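Local coordinates for DNA mismatch repair protein PMS1 (Saccharomyces cerevisiae, PDB 3H4L) that binds ATP through a GHKL-type nucleotide site in its N-terminal domain and takes part in DNA mismatch repair, probably coupling nucleotide binding to its action, at residues I45-K50 / I57-N62; L111-T116 / T145-S150. All blocks are in the same frame, centred on the assembly; numbering follows the deposited sequence.

Interaction 1: residues I45-K50 / I57-N62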
ATOM      1  N   ILE B  45       9.367   2.129 -13.494  1.00 36.84           N
ATOM      2  CA  ILE B  45       9.993   2.259 -12.189  1.00 35.35           C
ATOM      3  C   ILE B  45       9.160   1.642 -11.088  1.00 35.70           C
ATOM      4  O   ILE B  45       8.008   2.004 -10.873  1.00 36.12           O
ATOM      5  CB  ILE B  45      10.274   3.721 -11.858  1.00 33.04           C
ATOM      6  CG1 ILE B  45      11.262   4.282 -12.885  1.00 33.01           C
ATOM      7  CG2 ILE B  45      10.850   3.829 -10.453  1.00 31.34           C
ATOM      8  CD1 ILE B  45      11.524   5.750 -12.752  1.00 33.07           C
ATOM      9  N   GLU B  46       9.771   0.706 -10.384  1.00 35.87           N
ATOM     10  CA  GLU B  46       9.105  -0.004  -9.320  1.00 37.68           C
ATOM     11  C   GLU B  46       9.852   0.250  -8.027  1.00 36.03           C
ATOM     12  O   GLU B  46      11.079   0.156  -7.984  1.00 35.39           O
ATOM     13  CB  GLU B  46       9.092  -1.497  -9.643  1.00 41.11           C
ATOM     14  CG  GLU B  46       8.305  -2.353  -8.682  1.00 46.79           C
ATOM     15  CD  GLU B  46       8.455  -3.818  -9.005  1.00 50.82           C
ATOM     16  OE1 GLU B  46       8.271  -4.173 -10.196  1.00 53.30           O
ATOM     17  OE2 GLU B  46       8.761  -4.605  -8.081  1.00 51.31           O
ATOM     18  N   ILE B  47       9.093   0.566  -6.979  1.00 33.76           N
ATOM     19  CA  ILE B  47       9.638   0.873  -5.669  1.00 29.58           C
ATOM     20  C   ILE B  47       8.985  -0.026  -4.637  1.00 29.91           C
ATOM     21  O   ILE B  47       7.762  -0.053  -4.503  1.00 28.46           O
ATOM     22  CB  ILE B  47       9.354   2.341  -5.322  1.00 28.27           C
ATOM     23  CG1 ILE B  47       9.920   3.246  -6.419  1.00 26.82           C
ATOM     24  CG2 ILE B  47       9.951   2.696  -3.985  1.00 26.01           C
ATOM     25  CD1 ILE B  47       9.594   4.695  -6.222  1.00 27.61           C
ATOM     26  N   ILE B  48       9.810  -0.768  -3.912  1.00 28.94           N
ATOM     27  CA  ILE B  48       9.310  -1.674  -2.903  1.00 29.29           C
ATOM     28  C   ILE B  48       9.835  -1.294  -1.519  1.00 30.08           C
ATOM     29  O   ILE B  48      11.039  -1.277  -1.284  1.00 29.34           O
ATOM     30  CB  ILE B  48       9.711  -3.118  -3.258  1.00 28.69           C
ATOM     31  CG1 ILE B  48       9.019  -3.524  -4.560  1.00 32.72           C
ATOM     32  CG2 ILE B  48       9.317  -4.070  -2.162  1.00 27.03           C
ATOM     33  CD1 ILE B  48       9.344  -4.935  -5.021  1.00 35.07           C
ATOM     34  N   PHE B  49       8.917  -0.968  -0.613  1.00 30.24           N
ATOM     35  CA  PHE B  49       9.269  -0.598   0.760  1.00 31.29           C
ATOM     36  C   PHE B  49       9.066  -1.774   1.697  1.00 31.78           C
ATOM     37  O   PHE B  49       8.073  -2.494   1.573  1.00 33.57           O
ATOM     38  CB  PHE B  49       8.365   0.530   1.288  1.00 31.04           C
ATOM     39  CG  PHE B  49       8.598   1.867   0.647  1.00 28.69           C
ATOM     40  CD1 PHE B  49       7.954   2.213  -0.525  1.00 28.64           C
ATOM     41  CD2 PHE B  49       9.452   2.781   1.226  1.00 25.20           C
ATOM     42  CE1 PHE B  49       8.156   3.446  -1.103  1.00 28.08           C
ATOM     43  CE2 PHE B  49       9.658   4.012   0.651  1.00 26.82           C
ATOM     44  CZ  PHE B  49       9.010   4.347  -0.513  1.00 26.67           C
ATOM     45  N   LYS B  50       9.992  -1.978   2.629  1.00 31.17           N
ATOM     46  CA  LYS B  50       9.806  -3.032   3.618  1.00 32.43           C
ATOM     47  C   LYS B  50       9.589  -2.312   4.941  1.00 34.02           C
ATOM     48  O   LYS B  50      10.404  -1.494   5.371  1.00 32.30           O
ATOM     49  CB  LYS B  50      10.993  -3.980   3.671  1.00 32.80           C
ATOM     50  CG  LYS B  50      11.005  -4.945   2.492  1.00 35.34           C
ATOM     51  CD  LYS B  50      11.818  -6.210   2.777  1.00 36.95           C
ATOM     52  CE  LYS B  50      11.847  -7.126   1.550  1.00 39.32           C
ATOM     53  NZ  LYS B  50      12.618  -8.383   1.790  1.00 41.60           N
ATOM     54  N   ILE B  57      14.330   0.048   1.225  1.00 31.73           N
ATOM     55  CA  ILE B  57      13.653   0.612   0.082  1.00 31.86           C
ATOM     56  C   ILE B  57      14.378   0.107  -1.127  1.00 33.14           C
ATOM     57  O   ILE B  57      15.600   0.140  -1.172  1.00 33.42           O
ATOM     58  CB  ILE B  57      13.652   2.144   0.062  1.00 33.27           C
ATOM     59  CG1 ILE B  57      13.173   2.590  -1.321  1.00 33.63           C
ATOM     60  CG2 ILE B  57      14.997   2.691   0.425  1.00 31.51           C
ATOM     61  CD1 ILE B  57      13.040   4.064  -1.485  1.00 38.99           C
ATOM     62  N   GLU B  58      13.623  -0.341  -2.120  1.00 34.36           N
ATOM     63  CA  GLU B  58      14.221  -0.856  -3.333  1.00 35.03           C
ATOM     64  C   GLU B  58      13.693  -0.131  -4.567  1.00 34.48           C
ATOM     65  O   GLU B  58      12.492   0.059  -4.735  1.00 35.49           O
ATOM     66  CB  GLU B  58      13.964  -2.366  -3.432  1.00 36.02           C
ATOM     67  CG  GLU B  58      14.343  -2.980  -4.784  1.00 41.29           C
ATOM     68  CD  GLU B  58      14.104  -4.488  -4.865  1.00 44.34           C
ATOM     69  OE1 GLU B  58      13.968  -5.002  -5.997  1.00 45.43           O
ATOM     70  OE2 GLU B  58      14.061  -5.161  -3.812  1.00 46.06           O
ATOM     71  N   CYS B  59      14.600   0.278  -5.438  1.00 34.11           N
ATOM     72  CA  CYS B  59      14.177   0.962  -6.645  1.00 33.26           C
ATOM     73  C   CYS B  59      14.628   0.170  -7.869  1.00 35.50           C
ATOM     74  O   CYS B  59      15.832  -0.051  -8.067  1.00 33.51           O
ATOM     75  CB  CYS B  59      14.749   2.379  -6.683  1.00 30.70           C
ATOM     76  SG  CYS B  59      14.098   3.358  -8.027  1.00 32.17           S
ATOM     77  N   SER B  60      13.652  -0.268  -8.669  1.00 34.82           N
ATOM     78  CA  SER B  60      13.918  -1.054  -9.871  1.00 37.22           C
ATOM     79  C   SER B  60      13.464  -0.367 -11.140  1.00 36.93           C
ATOM     80  O   SER B  60      12.323   0.092 -11.235  1.00 36.34           O
ATOM     81  CB  SER B  60      13.228  -2.421  -9.801  1.00 38.00           C
ATOM     82  OG  SER B  60      14.032  -3.369  -9.136  1.00 38.78           O
ATOM     83  N   ASP B  61      14.355  -0.312 -12.122  1.00 36.09           N
ATOM     84  CA  ASP B  61      14.025   0.311 -13.388  1.00 36.89           C
ATOM     85  C   ASP B  61      14.536  -0.543 -14.543  1.00 38.10           C
ATOM     86  O   ASP B  61      15.314  -1.481 -14.345  1.00 38.30           O
ATOM     87  CB  ASP B  61      14.649   1.703 -13.465  1.00 35.10           C
ATOM     88  CG  ASP B  61      16.161   1.666 -13.466  1.00 36.23           C
ATOM     89  OD1 ASP B  61      16.746   0.932 -14.293  1.00 35.83           O
ATOM     90  OD2 ASP B  61      16.774   2.381 -12.644  1.00 39.42           O
ATOM     91  N   ASN B  62      14.095  -0.211 -15.752  1.00 38.34           N
ATOM     92  CA  ASN B  62      14.531  -0.927 -16.937  1.00 38.13           C
ATOM     93  C   ASN B  62      15.411   0.013 -17.771  1.00 39.93           C
ATOM     94  O   ASN B  62      15.416  -0.033 -19.001  1.00 43.06           O
ATOM     95  CB  ASN B  62      13.315  -1.404 -17.739  1.00 35.55           C
ATOM     96  CG  ASN B  62      12.357  -0.278 -18.081  1.00 38.83           C
ATOM     97  OD1 ASN B  62      12.577   0.879 -17.703  1.00 37.78           O
ATOM     98  ND2 ASN B  62      11.282  -0.611 -18.802  1.00 36.35           N
TER
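Ile57 stands at the apolar centre of this strand pair. Its CG1 is anti to the backbone N (chi1 168°), beside Ile47, whose CG2 lies 4.2 Å from Ile57 CG1. One bond further on, Ile57 CD1 comes 4.0 Å from CE2 of Phe49, whose ring packs alongside and also meets Phe171 edge-to-face. Along the same face, the thiol of Cys59, small enough to fit under helix 26-39 where Leu33 and Ser37 touch it, puts SG 4.1 Å from Ile45 CG2. Beta-branched and aromatic residues suit this buried side of the GHKL ATPase sheet, which packs against helix 26-39 and, at Phe49, against helix 167-184. Across the antiparallel hairpin, Glu46 and Ser60 exchange two nearly straight bonds, of which Ser60 N to Glu46 O measures 2.7 Å; Ile48 and Glu58 repeat the exchange, but Glu58 N reaches Ile48 O from above the carbonyl plane. The other face is partly exposed, consistent with the carboxylates of Glu46 and Glu58, while Ile48 packs on Ile195 and Ser60 OG bonds Thr146 OG1. Asp61 OD2 accepts a hydrogen bond from N6 of the adenine and is also hydrogen-bonded to Ser37 OG, while OD1 takes the backbone N-H groups of Gly63 and Thr145.

Interaction 2: residues L111-T116 / T145-S150; sequences LSVITT and TTVLVS. With ANP (phosphoaminophosphonic acid-adenylate ester), chain E.
Thr145 lies near the start of strand 144-150, which pairs antiparallel with 111-116 in the central sheet of the GHKL ATPase fold, and its side chain lies beside the adenine of the bound ATP analogue. CB is 3.7 Å from ANP N1. From there the two branches part: OG1 is anti to the carbonyl carbon (chi1 -56°) and CG2 anti to the backbone N. The methyl CG2 meets Val113 CG1 at a slant, 3.8 Å away. The hydroxyl OG1 lies 3.5 Å from ANP N1, a contact only, and accepts from Thr115 OG1 at 2.9 Å, the two threonines standing shoulder to shoulder on the buried face. Thr115 OG1 in turn accepts from Ile66 N, so a pocket residue's backbone steadies the pair. Threonine suits this place by offering a methyl to the apolar neighbour and a hydroxyl to the polar one; an alanine here, lacking OG1 and CG2, would probably leave Thr115 OG1 without this acceptor and loosen the packing beside the adenine. Further along, Leu111 CD1 presses on Val147 CG1 at 3.5 Å; leucine and valine suit this buried face, where helix 101-107 touches Leu111 and Val149. Paired backbone bonds join Ser112 to Leu148 and Ile114 to Thr146, all with the donor in the carbonyl plane. Serine suits the partly exposed face, since Ser112 OG can bond both Glu126 OE2 and a water, which donates to Ser112 OG at 3.1 Å and to Leu148 O at 3.2 Å.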
ATOM      1  N   LEU B 111      24.363  -0.306   1.044  1.00 30.94           N
ATOM      2  CA  LEU B 111      23.977  -0.187  -0.364  1.00 31.73           C
ATOM      3  C   LEU B 111      24.270  -1.422  -1.207  1.00 32.78           C
ATOM      4  O   LEU B 111      25.380  -1.934  -1.194  1.00 36.15           O
ATOM      5  CB  LEU B 111      24.674   1.019  -1.010  1.00 29.00           C
ATOM      6  CG  LEU B 111      24.277   1.327  -2.465  1.00 30.73           C
ATOM      7  CD1 LEU B 111      22.809   1.783  -2.507  1.00 26.81           C
ATOM      8  CD2 LEU B 111      25.197   2.406  -3.056  1.00 27.58           C
ATOM      9  N   SER B 112      23.268  -1.893  -1.942  1.00 33.09           N
ATOM     10  CA  SER B 112      23.425  -3.043  -2.827  1.00 34.86           C
ATOM     11  C   SER B 112      22.887  -2.670  -4.195  1.00 35.52           C
ATOM     12  O   SER B 112      21.928  -1.900  -4.309  1.00 35.70           O
ATOM     13  CB  SER B 112      22.646  -4.254  -2.318  1.00 35.54           C
ATOM     14  OG  SER B 112      23.183  -4.715  -1.101  1.00 41.66           O
ATOM     15  N   VAL B 113      23.490  -3.232  -5.236  1.00 36.35           N
ATOM     16  CA  VAL B 113      23.056  -2.953  -6.600  1.00 37.18           C
ATOM     17  C   VAL B 113      23.073  -4.216  -7.466  1.00 37.96           C
ATOM     18  O   VAL B 113      23.970  -5.050  -7.339  1.00 40.68           O
ATOM     19  CB  VAL B 113      23.980  -1.902  -7.262  1.00 36.25           C
ATOM     20  CG1 VAL B 113      23.576  -1.678  -8.713  1.00 34.29           C
ATOM     21  CG2 VAL B 113      23.918  -0.596  -6.489  1.00 35.84           C
ATOM     22  N   ILE B 114      22.063  -4.371  -8.316  1.00 36.41           N
ATOM     23  CA  ILE B 114      22.008  -5.497  -9.248  1.00 35.30           C
ATOM     24  C   ILE B 114      21.781  -4.816 -10.597  1.00 37.50           C
ATOM     25  O   ILE B 114      20.742  -4.184 -10.811  1.00 39.08           O
ATOM     26  CB  ILE B 114      20.845  -6.466  -8.943  1.00 31.02           C
ATOM     27  CG1 ILE B 114      21.049  -7.122  -7.570  1.00 29.23           C
ATOM     28  CG2 ILE B 114      20.822  -7.556  -9.991  1.00 30.57           C
ATOM     29  CD1 ILE B 114      19.898  -8.014  -7.098  1.00 19.69           C
ATOM     30  N   THR B 115      22.746  -4.928 -11.506  1.00 37.67           N
ATOM     31  CA  THR B 115      22.624  -4.239 -12.788  1.00 39.91           C
ATOM     32  C   THR B 115      23.085  -5.000 -14.040  1.00 41.04           C
ATOM     33  O   THR B 115      23.684  -6.070 -13.960  1.00 41.37           O
ATOM     34  CB  THR B 115      23.393  -2.890 -12.719  1.00 39.38           C
ATOM     35  OG1 THR B 115      23.104  -2.098 -13.879  1.00 40.63           O
ATOM     36  CG2 THR B 115      24.900  -3.141 -12.639  1.00 37.54           C
ATOM     37  N   THR B 116      22.793  -4.427 -15.203  1.00 43.36           N
ATOM     38  CA  THR B 116      23.194  -5.026 -16.463  1.00 44.66           C
ATOM     39  C   THR B 116      23.042  -4.116 -17.678  1.00 45.92           C
ATOM     40  O   THR B 116      21.993  -3.491 -17.889  1.00 44.44           O
ATOM     41  CB  THR B 116      22.408  -6.300 -16.764  1.00 45.28           C
ATOM     42  OG1 THR B 116      22.907  -6.869 -17.979  1.00 43.84           O
ATOM     43  CG2 THR B 116      20.921  -5.991 -16.945  1.00 43.28           C
ATOM     44  N   THR B 145      18.435  -1.592 -13.668  1.00 38.93           N
ATOM     45  CA  THR B 145      19.170  -1.611 -12.422  1.00 34.36           C
ATOM     46  C   THR B 145      18.226  -1.663 -11.234  1.00 33.78           C
ATOM     47  O   THR B 145      17.096  -1.160 -11.298  1.00 33.00           O
ATOM     48  CB  THR B 145      20.043  -0.351 -12.319  1.00 34.42           C
ATOM     49  OG1 THR B 145      20.905  -0.285 -13.462  1.00 33.30           O
ATOM     50  CG2 THR B 145      20.881  -0.366 -11.051  1.00 31.52           C
ATOM     51  N   THR B 146      18.695  -2.290 -10.159  1.00 32.32           N
ATOM     52  CA  THR B 146      17.939  -2.404  -8.918  1.00 33.14           C
ATOM     53  C   THR B 146      18.835  -1.901  -7.785  1.00 32.87           C
ATOM     54  O   THR B 146      19.904  -2.465  -7.529  1.00 34.00           O
ATOM     55  CB  THR B 146      17.554  -3.871  -8.605  1.00 32.51           C
ATOM     56  OG1 THR B 146      16.693  -4.380  -9.622  1.00 34.49           O
ATOM     57  CG2 THR B 146      16.830  -3.953  -7.284  1.00 33.27           C
ATOM     58  N   VAL B 147      18.417  -0.833  -7.118  1.00 33.11           N
ATOM     59  CA  VAL B 147      19.194  -0.300  -6.004  1.00 31.73           C
ATOM     60  C   VAL B 147      18.429  -0.578  -4.706  1.00 34.07           C
ATOM     61  O   VAL B 147      17.229  -0.270  -4.578  1.00 34.82           O
ATOM     62  CB  VAL B 147      19.442   1.221  -6.152  1.00 29.81           C
ATOM     63  CG1 VAL B 147      20.402   1.709  -5.065  1.00 29.33           C
ATOM     64  CG2 VAL B 147      20.023   1.520  -7.521  1.00 30.62           C
ATOM     65  N   LEU B 148      19.118  -1.179  -3.747  1.00 32.84           N
ATOM     66  CA  LEU B 148      18.490  -1.496  -2.480  1.00 32.76           C
ATOM     67  C   LEU B 148      19.186  -0.791  -1.323  1.00 32.55           C
ATOM     68  O   LEU B 148      20.371  -1.020  -1.071  1.00 32.26           O
ATOM     69  CB  LEU B 148      18.532  -3.008  -2.245  1.00 32.96           C
ATOM     70  CG  LEU B 148      17.875  -3.463  -0.940  1.00 34.34           C
ATOM     71  CD1 LEU B 148      16.366  -3.264  -1.055  1.00 32.84           C
ATOM     72  CD2 LEU B 148      18.205  -4.931  -0.654  1.00 31.09           C
ATOM     73  N   VAL B 149      18.450   0.073  -0.631  1.00 31.76           N
ATOM     74  CA  VAL B 149      18.978   0.793   0.530  1.00 30.08           C
ATOM     75  C   VAL B 149      18.312   0.147   1.740  1.00 30.34           C
ATOM     76  O   VAL B 149      17.093   0.186   1.867  1.00 31.46           O
ATOM     77  CB  VAL B 149      18.591   2.291   0.497  1.00 31.37           C
ATOM     78  CG1 VAL B 149      18.905   2.945   1.852  1.00 31.18           C
ATOM     79  CG2 VAL B 149      19.330   3.003  -0.640  1.00 27.14           C
ATOM     80  N   SER B 150      19.098  -0.456   2.624  1.00 29.76           N
ATOM     81  CA  SER B 150      18.519  -1.103   3.792  1.00 29.80           C
ATOM     82  C   SER B 150      19.190  -0.622   5.059  1.00 29.79           C
ATOM     83  O   SER B 150      20.308  -0.107   5.013  1.00 28.61           O
ATOM     84  CB  SER B 150      18.683  -2.614   3.688  1.00 32.68           C
ATOM     85  OG  SER B 150      20.002  -2.986   4.028  1.00 38.55           O
TER
HETATM   86  PG  ANP E 397      23.041  13.703  -9.331  1.00 36.50           P
HETATM   87  O1G ANP E 397      22.410  12.699  -8.459  1.00 36.31           O
HETATM   88  O2G ANP E 397      22.244  14.014 -10.493  1.00 33.22           O
HETATM   89  O3G ANP E 397      23.446  14.979  -8.643  1.00 35.75           O
HETATM   90  PB  ANP E 397      24.601  11.491 -10.259  1.00 32.76           P
HETATM   91  O1B ANP E 397      25.786  11.381 -11.156  1.00 35.12           O
HETATM   92  O2B ANP E 397      23.382  10.855 -10.724  1.00 32.15           O
HETATM   93  N3B ANP E 397      24.410  13.034  -9.870  1.00 33.35           N
HETATM   94  PA  ANP E 397      24.445   9.637  -8.019  1.00 31.29           P
HETATM   95  O1A ANP E 397      23.017   9.861  -7.920  1.00 29.78           O
HETATM   96  O2A ANP E 397      25.247   9.350  -6.794  1.00 28.90           O
HETATM   97  O3A ANP E 397      25.062  10.824  -8.893  1.00 30.59           O
HETATM   98  O5' ANP E 397      24.742   8.291  -8.819  1.00 30.90           O
HETATM   99  C5' ANP E 397      25.742   8.371  -9.762  1.00 28.89           C
HETATM  100  C4' ANP E 397      26.221   7.335 -10.701  1.00 29.58           C
HETATM  101  O4' ANP E 397      25.668   6.048 -10.370  1.00 29.10           O
HETATM  102  C3' ANP E 397      25.531   7.846 -11.919  1.00 29.97           C
HETATM  103  O3' ANP E 397      26.307   8.887 -12.523  1.00 27.21           O
HETATM  104  C2' ANP E 397      25.305   6.591 -12.710  1.00 30.57           C
HETATM  105  O2' ANP E 397      26.442   6.407 -13.531  1.00 33.56           O
HETATM  106  C1' ANP E 397      25.097   5.544 -11.568  1.00 28.11           C
HETATM  107  N9  ANP E 397      23.701   5.166 -11.196  1.00 27.86           N
HETATM  108  C8  ANP E 397      22.970   5.368 -10.036  1.00 28.36           C
HETATM  109  N7  ANP E 397      21.755   4.907 -10.022  1.00 30.25           N
HETATM  110  C5  ANP E 397      21.639   4.340 -11.277  1.00 28.66           C
HETATM  111  C6  ANP E 397      20.583   3.644 -11.980  1.00 27.34           C
HETATM  112  N6  ANP E 397      19.404   3.418 -11.413  1.00 27.18           N
HETATM  113  N1  ANP E 397      20.781   3.180 -13.282  1.00 29.51           N
HETATM  114  C2  ANP E 397      21.988   3.389 -13.910  1.00 28.41           C
HETATM  115  N3  ANP E 397      23.047   4.031 -13.337  1.00 28.98           N
HETATM  116  C4  ANP E 397      22.816   4.493 -12.032  1.00 29.53           C
HETATM  117  O   HOH W   1      21.398  -3.286   0.952  1.00 43.27           O

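From the N terminus, helices 11-22 and 26-39 come first, then interaction 1 closes a short hairpin as 57-62 returns along 45-50. The chain next runs through the loops and helices that include Ile66 and Leu102 of the nucleotide pocket before strand 110-116. Interaction 2 closes a longer loop, holding strands 121-127 and 133-140, when 145-150 comes back against 111-116. The two loops are in series, neither nested nor crossed. Strand 144-150 nevertheless inserts beside 56-61, probably through bonds such as Cys59 N to Val147 O, so the two pairs form four adjacent strands of one sheet. Asp61 and Thr145 thereby meet at the adenine.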